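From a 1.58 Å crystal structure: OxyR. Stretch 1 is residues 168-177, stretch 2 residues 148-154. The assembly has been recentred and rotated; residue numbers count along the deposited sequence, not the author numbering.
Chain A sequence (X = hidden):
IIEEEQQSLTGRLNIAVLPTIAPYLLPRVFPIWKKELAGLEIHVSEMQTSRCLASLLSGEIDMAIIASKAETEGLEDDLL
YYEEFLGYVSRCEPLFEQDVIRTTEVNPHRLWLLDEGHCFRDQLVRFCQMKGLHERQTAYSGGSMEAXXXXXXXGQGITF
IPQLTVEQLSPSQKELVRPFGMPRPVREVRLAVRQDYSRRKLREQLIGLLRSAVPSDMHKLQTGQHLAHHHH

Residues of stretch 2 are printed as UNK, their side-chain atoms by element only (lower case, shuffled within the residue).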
# COMPACT_ATOMS: atom_id res chain seq x y z
N GLN A 168 13.85 -6.97 0.39
CA GLN A 168 13.22 -6.44 -0.81
C GLN A 168 13.80 -5.08 -1.16
O GLN A 168 13.58 -4.56 -2.26
CB GLN A 168 11.71 -6.29 -0.59
CG GLN A 168 10.99 -7.61 -0.35
CD GLN A 168 9.53 -7.41 -0.03
OE1 GLN A 168 9.13 -6.39 0.55
NE2 GLN A 168 8.70 -8.39 -0.39
N LEU A 169 14.55 -4.50 -0.23
CA LEU A 169 15.11 -3.16 -0.40
C LEU A 169 16.32 -3.12 -1.32
O LEU A 169 17.09 -4.09 -1.41
CB LEU A 169 15.49 -2.56 0.96
CG LEU A 169 14.41 -2.49 2.03
CD1 LEU A 169 15.00 -2.07 3.36
CD2 LEU A 169 13.29 -1.53 1.61
N SER A 170 16.48 -2.00 -2.02
CA SER A 170 17.64 -1.76 -2.85
C SER A 170 18.82 -1.32 -1.99
O SER A 170 18.64 -0.95 -0.83
CB SER A 170 17.33 -0.67 -3.88
OG SER A 170 17.12 0.58 -3.24
N PRO A 171 20.04 -1.36 -2.55
CA PRO A 171 21.21 -0.88 -1.84
C PRO A 171 20.98 0.50 -1.24
O PRO A 171 21.33 0.74 -0.09
CB PRO A 171 22.27 -0.80 -2.94
CG PRO A 171 21.88 -1.88 -3.89
CD PRO A 171 20.38 -1.95 -3.86
N SER A 172 20.38 1.39 -2.02
CA SER A 172 20.15 2.76 -1.57
C SER A 172 19.14 2.83 -0.44
O SER A 172 19.29 3.62 0.51
CB SER A 172 19.69 3.64 -2.74
OG SER A 172 19.62 5.00 -2.35
N GLN A 173 18.09 2.02 -0.53
CA GLN A 173 17.06 1.97 0.50
C GLN A 173 17.62 1.42 1.80
O GLN A 173 17.29 1.91 2.88
CB GLN A 173 15.90 1.09 0.05
CG GLN A 173 15.05 1.66 -1.06
CD GLN A 173 13.97 0.69 -1.49
OE1 GLN A 173 14.24 -0.48 -1.77
NE2 GLN A 173 12.73 1.17 -1.55
N LYS A 174 18.45 0.39 1.71
CA LYS A 174 19.00 -0.25 2.90
C LYS A 174 19.79 0.73 3.75
O LYS A 174 19.83 0.61 4.98
CB LYS A 174 19.85 -1.46 2.53
CG LYS A 174 19.05 -2.70 2.15
CD LYS A 174 19.95 -3.89 1.86
CE LYS A 174 19.14 -5.14 1.51
NZ LYS A 174 20.01 -6.29 1.16
N GLU A 175 20.41 1.71 3.10
CA GLU A 175 21.19 2.74 3.80
C GLU A 175 20.35 3.54 4.79
O GLU A 175 20.88 4.10 5.75
CB GLU A 175 21.83 3.70 2.79
CG GLU A 175 22.95 3.08 1.97
CD GLU A 175 23.42 3.99 0.86
OE1 GLU A 175 22.62 4.83 0.39
OE2 GLU A 175 24.59 3.86 0.44
N LEU A 176 19.04 3.60 4.55
CA LEU A 176 18.16 4.39 5.40
C LEU A 176 17.76 3.62 6.64
O LEU A 176 17.21 4.19 7.58
CB LEU A 176 16.90 4.81 4.63
CG LEU A 176 17.12 5.43 3.25
CD1 LEU A 176 15.80 5.94 2.68
CD2 LEU A 176 18.15 6.56 3.32
N VAL A 177 18.04 2.32 6.65
CA VAL A 177 17.62 1.46 7.75
C VAL A 177 18.47 1.65 9.00
O VAL A 177 19.70 1.58 8.95
CB VAL A 177 17.62 -0.02 7.34
CG1 VAL A 177 17.30 -0.90 8.54
CG2 VAL A 177 16.63 -0.26 6.22
N UNK A 148 4.64 6.15 3.15
CA UNK A 148 5.60 6.56 4.17
C UNK A 148 7.05 6.32 3.73
O UNK A 148 7.91 7.17 3.91
c UNK A 148 2.32 5.80 7.77
c UNK A 148 4.06 6.25 6.17
c UNK A 148 3.43 7.44 5.84
c UNK A 148 2.25 7.80 6.47
c UNK A 148 1.70 6.99 7.43
c UNK A 148 3.50 5.44 7.14
c UNK A 148 5.35 5.85 5.50
N UNK A 149 7.32 5.16 3.15
CA UNK A 149 8.68 4.87 2.70
C UNK A 149 9.09 5.80 1.57
O UNK A 149 10.23 6.27 1.52
c UNK A 149 10.42 0.67 2.43
c UNK A 149 8.53 2.45 3.40
s UNK A 149 8.70 0.73 2.90
c UNK A 149 8.81 3.41 2.28
N UNK A 150 8.16 6.09 0.67
CA UNK A 150 8.44 6.99 -0.43
C UNK A 150 8.79 8.37 0.12
O UNK A 150 9.66 9.06 -0.41
c UNK A 150 7.24 7.07 -1.39
c UNK A 150 8.01 5.23 -2.92
n UNK A 150 7.55 2.53 -2.29
c UNK A 150 8.67 3.10 -1.87
n UNK A 150 8.91 4.38 -2.15
c UNK A 150 6.88 5.76 -2.06
n UNK A 150 9.54 2.39 -1.16
N UNK A 151 8.12 8.77 1.20
CA UNK A 151 8.39 10.07 1.81
C UNK A 151 9.80 10.11 2.38
O UNK A 151 10.57 11.04 2.13
c UNK A 151 4.97 10.77 3.56
c UNK A 151 5.97 10.78 2.41
c UNK A 151 7.36 10.38 2.90
c UNK A 151 6.02 12.14 1.74
N UNK A 152 10.13 9.08 3.16
CA UNK A 152 11.45 9.00 3.78
C UNK A 152 12.56 9.00 2.73
O UNK A 152 13.56 9.70 2.88
c UNK A 152 12.99 7.63 5.22
c UNK A 152 10.56 7.81 5.80
c UNK A 152 11.57 7.75 4.67
N UNK A 153 12.38 8.22 1.67
CA UNK A 153 13.38 8.12 0.62
C UNK A 153 13.59 9.46 -0.10
O UNK A 153 14.62 9.68 -0.73
c UNK A 153 12.94 5.64 0.27
o UNK A 153 11.76 5.00 -1.70
o UNK A 153 12.00 3.49 -0.11
c UNK A 153 13.00 7.02 -0.37
c UNK A 153 12.18 4.64 -0.58
N UNK A 154 12.59 10.33 0.01
CA UNK A 154 12.60 11.64 -0.62
C UNK A 154 13.19 12.68 0.32
O UNK A 154 13.24 13.87 -0.01
c UNK A 154 11.20 12.04 -1.05
o UNK A 154 10.31 12.06 0.05

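Position 148 carries seven side-chain carbons: one attached to CA, then six closed into a flat ring. No heteroatom is present, so the residue is Phe-148. Its side chain is out of reach of stretch 1 and takes no part in the contact.

Position 149 has three carbons and one sulfur in an unbranched chain, the sulfur lying third and a single carbon ending it. That terminal carbon packs on Leu-169 CD2, and the chain identifies Met-149. Its CA-to-CB bond points toward stretch 1, and chi angles of m, t and p bring the terminal methyl to Leu-169: Met-149 CE lies 3.7 Å from Leu-169 CD2, an apolar contact. The leucine's own CA-to-CB bond runs sideways, but the end of its side chain comes nearer.

At position 150 the side chain holds four carbons and three nitrogens: three carbons in a row, a nitrogen, then a carbon bearing two more nitrogens, one of which lies by Gln-173 NE2. This guanidinium defines Arg-150. The CA-to-CB bond points away from stretch 1, yet the bent chain, with chi1 and chi2 both m and chi3 near 89°, brings its end nearer, beside Gln-173. Arg-150 NH1 and Gln-173 NE2 are 3.4 Å apart, but both are donors, so the proximity is not a hydrogen bond.

Four carbons forked at the second make position 151 Leu-151. It is buried, but its side chain does not reach stretch 1.

Position 152 shows three carbons, the first carrying the other two, and one of these two branch carbons meets Leu-176 CD1. Branching directly at CB, with no oxygen, gives Val-152. Its CA-to-CB bond points toward stretch 1, and Val-152 CG1 lies 4.1 Å from Leu-176 CD1.

Position 153 bears three carbons in a chain, the last carrying two oxygens. One oxygen accepts from Gln-173 NE2, and the second carbon lies by Leu-176 CD1. The group is a carboxylate one methylene longer than aspartate's, hence Glu-153. The extended chi2 (163°) carries it to Gln-173, whose NE2 donates to Glu-153 OE2 at 2.8 Å with an N-H...acceptor angle of 152°. The aliphatic part also contributes, since Glu-153 CG lies 3.8 Å from Leu-176 CD1.

One carbon and one oxygen at position 154 give Ser-154. The CA-to-CB bond points away from stretch 1, and the hydroxyl instead donates within its own stretch, Ser-154 OG to Leu-151 O, at a very short 2.3 Å.

The contact is small, burying 224 Å² in all, and combines one polar link with apolar packing. The carboxylate is held by two bonds from the arginine, Arg-150 NE to Glu-153 OE1 at 3.0 Å and Arg-150 NH1 to Glu-153 OE2 at 2.9 Å, the latter pair forming a salt bridge. The glutamine amide is fixed from its other end: Ser-170 N donates to Gln-173 OE1 at 2.7 Å, leaving NE2 to face the carboxylate. Ser-170 also caps the helix, its OG accepting from Gln-173 N at 3.2 Å. Thus OE2 accepts from both Arg-150 and Gln-173, which explains how two donors can approach each other. Leu-169 and Leu-176 supply the apolar contacts, reaching Met-149 and Val-152 respectively.

Stretch 2 148-154: FMRLVES
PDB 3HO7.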